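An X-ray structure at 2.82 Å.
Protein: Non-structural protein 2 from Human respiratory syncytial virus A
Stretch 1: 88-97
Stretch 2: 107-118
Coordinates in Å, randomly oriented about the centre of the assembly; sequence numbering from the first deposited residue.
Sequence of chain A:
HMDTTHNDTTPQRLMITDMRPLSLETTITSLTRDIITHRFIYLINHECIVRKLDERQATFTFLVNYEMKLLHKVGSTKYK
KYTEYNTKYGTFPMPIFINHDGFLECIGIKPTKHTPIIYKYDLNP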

ATOM      1  N   LYS A  88     -10.254  10.137   7.167  1.00 60.30           N
ATOM      2  CA  LYS A  88     -10.215  11.495   7.757  1.00 64.82           C
ATOM      3  C   LYS A  88      -8.843  12.134   7.515  1.00 64.07           C
ATOM      4  O   LYS A  88      -8.823  13.323   7.225  1.00 66.37           O
ATOM      5  CB  LYS A  88     -10.591  11.376   9.230  1.00 69.20           C
ATOM      6  CG  LYS A  88     -10.835  12.690   9.964  1.00 75.68           C
ATOM      7  CD  LYS A  88     -12.047  13.495   9.504  1.00 78.92           C
ATOM      8  CE  LYS A  88     -12.165  14.803  10.264  1.00 84.68           C
ATOM      9  NZ  LYS A  88     -13.573  15.173  10.555  1.00 88.81           N
ATOM     10  N   TYR A  89      -7.748  11.378   7.597  1.00 61.12           N
ATOM     11  CA  TYR A  89      -6.357  11.907   7.569  1.00 61.22           C
ATOM     12  C   TYR A  89      -5.511  11.305   6.434  1.00 57.49           C
ATOM     13  O   TYR A  89      -4.358  11.689   6.318  1.00 57.78           O
ATOM     14  CB  TYR A  89      -5.677  11.677   8.922  1.00 62.92           C
ATOM     15  CG  TYR A  89      -6.288  12.432  10.077  1.00 67.85           C
ATOM     16  CD1 TYR A  89      -7.348  11.889  10.788  1.00 68.51           C
ATOM     17  CD2 TYR A  89      -5.788  13.656  10.501  1.00 71.96           C
ATOM     18  CE1 TYR A  89      -7.921  12.550  11.864  1.00 72.90           C
ATOM     19  CE2 TYR A  89      -6.356  14.331  11.576  1.00 76.89           C
ATOM     20  CZ  TYR A  89      -7.429  13.777  12.256  1.00 77.07           C
ATOM     21  OH  TYR A  89      -7.999  14.413  13.315  1.00 82.33           O
ATOM     22  N   GLY A  90      -6.038  10.413   5.604  1.00 55.31           N
ATOM     23  CA  GLY A  90      -5.363   9.932   4.381  1.00 53.41           C
ATOM     24  C   GLY A  90      -4.048   9.206   4.652  1.00 53.82           C
ATOM     25  O   GLY A  90      -3.062   9.368   3.861  1.00 56.29           O
ATOM     26  N   THR A  91      -4.029   8.364   5.678  1.00 54.13           N
ATOM     27  CA  THR A  91      -2.837   7.663   6.232  1.00 54.55           C
ATOM     28  C   THR A  91      -2.566   6.310   5.527  1.00 51.93           C
ATOM     29  O   THR A  91      -1.547   5.641   5.864  1.00 50.26           O
ATOM     30  CB  THR A  91      -3.114   7.447   7.723  1.00 57.32           C
ATOM     31  OG1 THR A  91      -1.878   7.162   8.366  1.00 59.78           O
ATOM     32  CG2 THR A  91      -4.118   6.336   7.948  1.00 56.29           C
ATOM     33  N   PHE A  92      -3.458   5.861   4.631  1.00 51.28           N
ATOM     34  CA  PHE A  92      -3.236   4.605   3.863  1.00 49.06           C
ATOM     35  C   PHE A  92      -2.290   4.892   2.694  1.00 46.77           C
ATOM     36  O   PHE A  92      -2.354   5.950   2.062  1.00 48.18           O
ATOM     37  CB  PHE A  92      -4.560   3.949   3.459  1.00 49.07           C
ATOM     38  CG  PHE A  92      -5.219   3.153   4.561  1.00 51.34           C
ATOM     39  CD1 PHE A  92      -4.675   3.084   5.845  1.00 53.50           C
ATOM     40  CD2 PHE A  92      -6.404   2.472   4.317  1.00 51.74           C
ATOM     41  CE1 PHE A  92      -5.311   2.375   6.855  1.00 54.33           C
ATOM     42  CE2 PHE A  92      -7.036   1.761   5.332  1.00 53.27           C
ATOM     43  CZ  PHE A  92      -6.490   1.715   6.598  1.00 54.16           C
ATOM     44  N   PRO A  93      -1.376   3.949   2.388  1.00 43.58           N
ATOM     45  CA  PRO A  93      -0.407   4.119   1.316  1.00 41.70           C
ATOM     46  C   PRO A  93      -1.072   4.160  -0.060  1.00 39.78           C
ATOM     47  O   PRO A  93      -2.121   3.570  -0.230  1.00 40.44           O
ATOM     48  CB  PRO A  93       0.466   2.862   1.436  1.00 41.15           C
ATOM     49  CG  PRO A  93      -0.481   1.840   1.973  1.00 40.75           C
ATOM     50  CD  PRO A  93      -1.265   2.621   3.003  1.00 43.44           C
ATOM     51  N   MET A  94      -0.439   4.884  -0.975  1.00 39.36           N
ATOM     52  CA  MET A  94      -0.789   4.968  -2.415  1.00 38.23           C
ATOM     53  C   MET A  94       0.376   4.409  -3.223  1.00 33.45           C
ATOM     54  O   MET A  94       1.541   4.680  -2.937  1.00 33.01           O
ATOM     55  CB  MET A  94      -1.001   6.418  -2.857  1.00 43.91           C
ATOM     56  CG  MET A  94      -2.184   7.115  -2.263  1.00 49.25           C
ATOM     57  SD  MET A  94      -1.806   8.900  -2.252  1.00 62.77           S
ATOM     58  CE  MET A  94      -2.383   9.336  -0.605  1.00 67.26           C
ATOM     59  N   PRO A  95       0.098   3.642  -4.293  1.00 29.18           N
ATOM     60  CA  PRO A  95       1.155   3.105  -5.134  1.00 27.18           C
ATOM     61  C   PRO A  95       1.635   4.126  -6.174  1.00 26.18           C
ATOM     62  O   PRO A  95       0.867   4.890  -6.640  1.00 26.60           O
ATOM     63  CB  PRO A  95       0.411   1.938  -5.785  1.00 26.67           C
ATOM     64  CG  PRO A  95      -0.979   2.476  -6.027  1.00 27.53           C
ATOM     65  CD  PRO A  95      -1.243   3.314  -4.798  1.00 28.72           C
ATOM     66  N   ILE A  96       2.915   4.104  -6.490  1.00 25.63           N
ATOM     67  CA  ILE A  96       3.526   4.840  -7.632  1.00 25.95           C
ATOM     68  C   ILE A  96       3.723   3.834  -8.762  1.00 24.86           C
ATOM     69  O   ILE A  96       4.520   2.918  -8.542  1.00 24.39           O
ATOM     70  CB  ILE A  96       4.876   5.446  -7.233  1.00 27.03           C
ATOM     71  CG1 ILE A  96       4.791   6.272  -5.951  1.00 28.51           C
ATOM     72  CG2 ILE A  96       5.425   6.238  -8.399  1.00 27.99           C
ATOM     73  CD1 ILE A  96       3.698   7.314  -5.982  1.00 29.51           C
ATOM     74  N   PHE A  97       3.022   4.005  -9.886  1.00 24.42           N
ATOM     75  CA  PHE A  97       3.106   3.134 -11.078  1.00 23.99           C
ATOM     76  C   PHE A  97       3.896   3.829 -12.172  1.00 25.66           C
ATOM     77  O   PHE A  97       3.752   5.047 -12.310  1.00 27.63           O
ATOM     78  CB  PHE A  97       1.714   2.833 -11.620  1.00 23.54           C
ATOM     79  CG  PHE A  97       0.915   1.929 -10.736  1.00 22.42           C
ATOM     80  CD1 PHE A  97       1.309   0.618 -10.525  1.00 21.91           C
ATOM     81  CD2 PHE A  97      -0.228   2.386 -10.121  1.00 22.60           C
ATOM     82  CE1 PHE A  97       0.586  -0.222  -9.699  1.00 21.59           C
ATOM     83  CE2 PHE A  97      -0.956   1.540  -9.304  1.00 22.38           C
ATOM     84  CZ  PHE A  97      -0.534   0.245  -9.076  1.00 21.78           C
ATOM     85  N   ILE A 107       6.595   0.777  -8.499  1.00 25.85           N
ATOM     86  CA  ILE A 107       8.030   1.040  -8.213  1.00 27.34           C
ATOM     87  C   ILE A 107       8.191   1.633  -6.825  1.00 28.44           C
ATOM     88  O   ILE A 107       9.330   1.928  -6.466  1.00 30.46           O
ATOM     89  CB  ILE A 107       8.622   1.972  -9.266  1.00 27.91           C
ATOM     90  CG1 ILE A 107       7.855   3.285  -9.343  1.00 27.39           C
ATOM     91  CG2 ILE A 107       8.673   1.244 -10.589  1.00 28.22           C
ATOM     92  CD1 ILE A 107       8.737   4.441  -9.615  1.00 29.07           C
ATOM     93  N   GLY A 108       7.093   1.784  -6.097  1.00 28.24           N
ATOM     94  CA  GLY A 108       7.124   2.198  -4.687  1.00 29.96           C
ATOM     95  C   GLY A 108       5.763   2.692  -4.219  1.00 29.98           C
ATOM     96  O   GLY A 108       4.744   2.492  -4.939  1.00 27.80           O
ATOM     97  N   ILE A 109       5.762   3.326  -3.042  1.00 32.26           N
ATOM     98  CA  ILE A 109       4.540   3.812  -2.346  1.00 32.88           C
ATOM     99  C   ILE A 109       4.806   5.192  -1.754  1.00 34.44           C
ATOM    100  O   ILE A 109       5.950   5.426  -1.364  1.00 35.34           O
ATOM    101  CB  ILE A 109       4.119   2.810  -1.256  1.00 34.00           C
ATOM    102  CG1 ILE A 109       5.196   2.655  -0.180  1.00 36.45           C
ATOM    103  CG2 ILE A 109       3.771   1.470  -1.874  1.00 32.76           C
ATOM    104  CD1 ILE A 109       4.890   1.587   0.826  1.00 37.24           C
ATOM    105  N   LYS A 110       3.782   6.039  -1.714  1.00 35.91           N
ATOM    106  CA  LYS A 110       3.633   7.132  -0.724  1.00 40.02           C
ATOM    107  C   LYS A 110       2.988   6.536   0.524  1.00 43.43           C
ATOM    108  O   LYS A 110       1.804   6.226   0.494  1.00 44.73           O
ATOM    109  CB  LYS A 110       2.694   8.216  -1.241  1.00 39.25           C
ATOM    110  CG  LYS A 110       3.290   9.175  -2.221  1.00 39.76           C
ATOM    111  CD  LYS A 110       2.456  10.394  -2.337  1.00 42.08           C
ATOM    112  CE  LYS A 110       2.480  11.260  -1.097  1.00 45.23           C
ATOM    113  NZ  LYS A 110       3.797  11.902  -0.924  1.00 47.86           N
ATOM    114  N   PRO A 111       3.711   6.338   1.648  1.00 48.21           N
ATOM    115  CA  PRO A 111       3.138   5.661   2.820  1.00 49.82           C
ATOM    116  C   PRO A 111       1.902   6.359   3.414  1.00 51.61           C
ATOM    117  O   PRO A 111       1.023   5.646   3.880  1.00 52.28           O
ATOM    118  CB  PRO A 111       4.288   5.657   3.842  1.00 52.76           C
ATOM    119  CG  PRO A 111       5.548   5.852   3.005  1.00 52.13           C
ATOM    120  CD  PRO A 111       5.112   6.733   1.854  1.00 50.87           C
ATOM    121  N   THR A 112       1.864   7.697   3.368  1.00 54.35           N
ATOM    122  CA  THR A 112       0.718   8.566   3.771  1.00 57.62           C
ATOM    123  C   THR A 112       0.659   9.791   2.857  1.00 59.50           C
ATOM    124  O   THR A 112       1.497   9.887   1.976  1.00 57.53           O
ATOM    125  CB  THR A 112       0.823   9.026   5.237  1.00 61.40           C
ATOM    126  OG1 THR A 112       1.666  10.179   5.309  1.00 63.48           O
ATOM    127  CG2 THR A 112       1.349   7.955   6.164  1.00 60.79           C
ATOM    128  N   LYS A 113      -0.303  10.686   3.092  1.00 64.39           N
ATOM    129  CA  LYS A 113      -0.479  11.986   2.390  1.00 68.71           C
ATOM    130  C   LYS A 113       0.793  12.837   2.510  1.00 70.41           C
ATOM    131  O   LYS A 113       1.194  13.438   1.513  1.00 68.86           O
ATOM    132  CB  LYS A 113      -1.609  12.794   3.035  1.00 75.11           C
ATOM    133  CG  LYS A 113      -2.945  12.858   2.315  1.00 76.94           C
ATOM    134  CD  LYS A 113      -3.812  13.952   2.957  1.00 82.93           C
ATOM    135  CE  LYS A 113      -4.887  14.523   2.053  1.00 85.11           C
ATOM    136  NZ  LYS A 113      -5.577  13.448   1.296  1.00 83.07           N
ATOM    137  N   HIS A 114       1.375  12.867   3.703  1.00 73.84           N
ATOM    138  CA  HIS A 114       2.377  13.840   4.193  1.00 79.53           C
ATOM    139  C   HIS A 114       3.808  13.340   3.984  1.00 75.23           C
ATOM    140  O   HIS A 114       4.726  14.148   4.161  1.00 78.79           O
ATOM    141  CB  HIS A 114       2.205  13.997   5.703  1.00 88.17           C
ATOM    142  CG  HIS A 114       0.932  14.632   6.142  1.00 97.48           C
ATOM    143  ND1 HIS A 114       0.808  15.210   7.404  1.00107.24           N
ATOM    144  CD2 HIS A 114      -0.258  14.808   5.522  1.00100.30           C
ATOM    145  CE1 HIS A 114      -0.407  15.709   7.545  1.00110.47           C
ATOM    146  NE2 HIS A 114      -1.081  15.474   6.399  1.00109.57           N
ATOM    147  N   THR A 115       3.996  12.049   3.693  1.00 68.39           N
ATOM    148  CA  THR A 115       5.332  11.391   3.756  1.00 65.48           C
ATOM    149  C   THR A 115       5.869  11.212   2.337  1.00 59.28           C
ATOM    150  O   THR A 115       5.104  10.936   1.414  1.00 55.94           O
ATOM    151  CB  THR A 115       5.272  10.050   4.499  1.00 65.17           C
ATOM    152  OG1 THR A 115       4.421   9.209   3.724  1.00 61.77           O
ATOM    153  CG2 THR A 115       4.752  10.159   5.917  1.00 68.46           C
ATOM    154  N   PRO A 116       7.193  11.365   2.122  1.00 56.53           N
ATOM    155  CA  PRO A 116       7.768  11.188   0.796  1.00 52.24           C
ATOM    156  C   PRO A 116       7.741   9.720   0.342  1.00 46.25           C
ATOM    157  O   PRO A 116       7.685   8.841   1.157  1.00 45.78           O
ATOM    158  CB  PRO A 116       9.192  11.719   0.964  1.00 56.29           C
ATOM    159  CG  PRO A 116       9.515  11.454   2.411  1.00 59.63           C
ATOM    160  CD  PRO A 116       8.209  11.693   3.136  1.00 60.29           C
ATOM    161  N   ILE A 117       7.818   9.518  -0.962  1.00 41.92           N
ATOM    162  CA  ILE A 117       7.795   8.197  -1.630  1.00 37.58           C
ATOM    163  C   ILE A 117       8.950   7.331  -1.128  1.00 37.41           C
ATOM    164  O   ILE A 117      10.047   7.863  -0.958  1.00 39.85           O
ATOM    165  CB  ILE A 117       7.899   8.393  -3.149  1.00 36.83           C
ATOM    166  CG1 ILE A 117       6.686   9.135  -3.716  1.00 36.43           C
ATOM    167  CG2 ILE A 117       8.172   7.052  -3.858  1.00 34.44           C
ATOM    168  CD1 ILE A 117       6.857   9.515  -5.178  1.00 36.62           C
ATOM    169  N   ILE A 118       8.692   6.033  -0.958  1.00 34.72           N
ATOM    170  CA  ILE A 118       9.705   4.953  -0.799  1.00 35.21           C
ATOM    171  C   ILE A 118       9.725   4.111  -2.078  1.00 32.45           C
ATOM    172  O   ILE A 118       8.667   3.553  -2.433  1.00 29.80           O
ATOM    173  CB  ILE A 118       9.382   4.064   0.423  1.00 35.84           C
ATOM    174  CG1 ILE A 118       9.156   4.911   1.676  1.00 38.27           C
ATOM    175  CG2 ILE A 118      10.463   2.993   0.637  1.00 37.45           C
ATOM    176  CD1 ILE A 118       8.529   4.153   2.810  1.00 38.66           C
TER

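Strand 94-97 and strand 107-110 run antiparallel, their N-to-C directions 147° apart and their axes approaching to 4.5 Å. Together the two stretches bury 679 Å², and the residues that cover most are Ile96 and Met94, with Lys110 the strongest contributor from the second stretch.

Ile96 is bonded through both its backbone groups. Its N donates to Gly108 O at 2.9 Å with an N-H...O angle of 176°, and its O accepts from Ile107 N at 3.0 Å and 170°; both are nearly linear. The side chain, with chi1 and chi2 both m, meets apolar partners: Ile96 CG2 lies 3.9 Å from Ile107 CG1, and Ile96 CG1 lies 3.9 Å from Ile117 CD1. Ile96 CD1 also comes within 4.2 Å of Lys110 CG, a contact with the aliphatic part of the lysine. These are van der Waals distances between hydrocarbon groups. Opposite Ile96, Gly108 adopts phi/psi of 163/-168; a CB modelled on it would fall 2.1 Å from Ile118 O, so the hindrance there comes from its own stretch.

Met94 and Lys110 form a hydrogen-bonded antiparallel pair, CA to CA 5.2 Å. Met94 N donates to Lys110 O at 3.0 Å and 162°, and Lys110 N returns a bond to Met94 O at 2.9 Å and 141°. Their side chains leave on the same face as that of Ile96, with Met94 CB and Lys110 CB 4.4 Å apart. Beyond this the lysine turns away from the first stretch, and its NZ donates to Thr115 O at 2.8 Å, tying the strand to the loop that follows it. Met94 CE comes within 4.4 Å of Lys113 CA.

Between these pairs, Pro95 and Ile109 form the non-hydrogen-bonded pair, CA to CA 4.4 Å, with side chains on the other face. Proline has no N-H, so this position suits it. Two CA-H...O contacts supplement the ladder: Ile109 CA to Met94 O and Pro93 CA to Lys110 O, each 3.2 Å.

Regular pairing begins at Met94; the residue before it, Pro93, has its N 3.3 Å from Pro111 O, with no hydrogen to share. Further back, Gly90 leaves the helix with phi 62°, a value that favours glycine, and an ideal CB there would lie 3.0 Å from Lys113 CG, a clash. Gly90 O accepts a weak bond from Lys113 N, 3.2 Å at 135°.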